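Local coordinates for protein ribose-phosphate pyrophosphokinase (Sulfolobus solfataricus, PDB 4TWB) that transfers the pyrophosphoryl group of ATP to the 1-hydroxyl of ribose 5-phosphate, making phosphoribosyl pyrophosphate (PRPP) with magnesium as cofactor, at residues Ile2-Ser7 with Val25-Lys30. Numbering follows the deposited sequence.
Sequences IIIGGS and VKVENK
Ile3 and Gly5 pair through their backbones with Val25 and Val27, a parallel beta contact between strand 2-5 and the neighbouring strand 24-31 in the mixed sheet of the N-terminal domain. Three hydrogen bonds join the strands. Val25 N meets Ile3 O at 2.8 Å in a nearly straight bond. Val25 O then accepts from Gly5 N at 3.0 Å, and Ile4 CA adds a CH...O contact to the same oxygen. Gly5 O takes the last bond, from Val27 N at 3.0 Å.

Apolar side chains close one face of this pair. Ile4 and Val25 lie side by side there, and the CD1 tip of Ile2 approaches Val25 CG2. Ile4 CG2 stands anti to the backbone N (CG1 chi1 -62°) and meets Val27 CG2, the two side chains crossing at a slant. Ile45 and Ile74 also pack on Ile4. Beyond Gly5 the chains draw apart: the nearest CA atoms widen from 4.7 Å at Gly5 and Lys26 to 6.3 Å at Ser7 and Asn29.

At this end Ser7 CB touches the amide group of Asn29, 3.6 Å from its CG. Ser7 OG itself is hydrogen-bonded to Glu66 and Gln54. An alanine at Asn29 would probably open a gap beside Ser7 CB, since the amide that covers it would be gone.

Helix 12-20 connects the two strands. Strand 2-5 is bonded on its other edge to strand 49-53. The arrangement is the opening beta-alpha-beta unit of the PRTase-like N-terminal domain.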
loop_
_atom_site.group_PDB
_atom_site.type_symbol
_atom_site.label_atom_id
_atom_site.label_comp_id
_atom_site.label_asym_id
_atom_site.label_seq_id
_atom_site.Cartn_x
_atom_site.Cartn_y
_atom_site.Cartn_z
ATOM N N ILE A 2 17.560 16.684 12.355
ATOM C CA ILE A 2 16.180 16.768 12.834
ATOM C C ILE A 2 15.433 15.452 12.666
ATOM O O ILE A 2 15.815 14.591 11.868
ATOM C CB ILE A 2 15.375 17.894 12.157
ATOM C CG1 ILE A 2 15.135 17.573 10.688
ATOM C CG2 ILE A 2 16.086 19.225 12.292
ATOM C CD1 ILE A 2 14.253 18.585 10.024
ATOM N N ILE A 3 14.364 15.310 13.436
ATOM C CA ILE A 3 13.551 14.114 13.412
ATOM C C ILE A 3 12.253 14.449 12.715
ATOM O O ILE A 3 11.567 15.402 13.094
ATOM C CB ILE A 3 13.200 13.643 14.841
ATOM C CG1 ILE A 3 14.449 13.154 15.567
ATOM C CG2 ILE A 3 12.149 12.554 14.795
ATOM C CD1 ILE A 3 14.231 12.969 17.043
ATOM N N ILE A 4 11.913 13.673 11.693
ATOM C CA ILE A 4 10.617 13.823 11.059
ATOM C C ILE A 4 9.766 12.636 11.408
ATOM O O ILE A 4 10.129 11.511 11.101
ATOM C CB ILE A 4 10.717 13.931 9.525
ATOM C CG1 ILE A 4 11.527 15.169 9.129
ATOM C CG2 ILE A 4 9.326 14.016 8.928
ATOM C CD1 ILE A 4 11.855 15.235 7.672
ATOM N N GLY A 5 8.630 12.897 12.046
ATOM C CA GLY A 5 7.679 11.853 12.368
ATOM C C GLY A 5 6.683 11.591 11.256
ATOM O O GLY A 5 5.907 12.472 10.875
ATOM N N GLY A 6 6.692 10.371 10.735
ATOM C CA GLY A 6 5.765 9.998 9.684
ATOM C C GLY A 6 4.335 9.880 10.165
ATOM O O GLY A 6 3.976 10.375 11.234
ATOM N N SER A 7 3.517 9.216 9.357
ATOM C CA SER A 7 2.112 8.996 9.671
ATOM C C SER A 7 1.902 7.894 10.695
ATOM O O SER A 7 0.796 7.731 11.225
ATOM C CB SER A 7 1.363 8.613 8.398
ATOM O OG SER A 7 1.943 7.468 7.797
ATOM N N VAL A 25 9.904 17.505 13.826
ATOM C CA VAL A 25 9.001 18.007 12.794
ATOM C C VAL A 25 8.021 16.915 12.371
ATOM O O VAL A 25 8.432 15.866 11.874
ATOM C CB VAL A 25 9.797 18.462 11.571
ATOM C CG1 VAL A 25 8.883 18.643 10.379
ATOM C CG2 VAL A 25 10.554 19.741 11.889
ATOM N N LYS A 26 6.728 17.158 12.568
ATOM C CA LYS A 26 5.705 16.169 12.208
ATOM C C LYS A 26 5.162 16.320 10.778
ATOM O O LYS A 26 4.763 17.413 10.360
ATOM C CB LYS A 26 4.546 16.180 13.216
ATOM C CG LYS A 26 4.899 15.564 14.564
ATOM C CD LYS A 26 3.779 14.664 15.055
ATOM C CE LYS A 26 4.241 13.781 16.214
ATOM N NZ LYS A 26 3.405 12.546 16.392
ATOM N N VAL A 27 5.145 15.210 10.039
ATOM C CA VAL A 27 4.568 15.169 8.690
ATOM C C VAL A 27 3.044 15.355 8.710
ATOM O O VAL A 27 2.326 14.699 9.464
ATOM C CB VAL A 27 4.902 13.842 7.973
ATOM C CG1 VAL A 27 3.874 13.535 6.905
ATOM C CG2 VAL A 27 6.280 13.896 7.371
ATOM N N GLU A 28 2.558 16.266 7.881
ATOM C CA GLU A 28 1.121 16.456 7.727
ATOM C C GLU A 28 0.589 15.327 6.849
ATOM O O GLU A 28 1.124 15.051 5.765
ATOM C CB GLU A 28 0.824 17.823 7.101
ATOM C CG GLU A 28 -0.651 18.197 7.052
ATOM C CD GLU A 28 -0.905 19.522 6.316
ATOM O OE1 GLU A 28 0.070 20.266 6.032
ATOM O OE2 GLU A 28 -2.089 19.813 6.026
ATOM N N ASN A 29 -0.451 14.651 7.317
ATOM C CA ASN A 29 -0.957 13.524 6.557
ATOM C C ASN A 29 -2.449 13.300 6.765
ATOM O O ASN A 29 -2.933 13.306 7.898
ATOM C CB ASN A 29 -0.153 12.263 6.884
ATOM C CG ASN A 29 -0.833 11.383 7.908
ATOM O OD1 ASN A 29 -0.602 11.520 9.120
ATOM N ND2 ASN A 29 -1.678 10.463 7.427
ATOM N N LYS A 30 -3.179 13.135 5.662
ATOM C CA LYS A 30 -4.612 12.847 5.717
ATOM C C LYS A 30 -4.990 11.844 4.640
ATOM O O LYS A 30 -4.183 11.522 3.768
ATOM C CB LYS A 30 -5.454 14.126 5.567
ATOM C CG LYS A 30 -4.992 15.075 4.461
ATOM C CD LYS A 30 -6.103 16.060 4.044
ATOM C CE LYS A 30 -5.672 16.927 2.851
ATOM N NZ LYS A 30 -6.809 17.495 2.083
#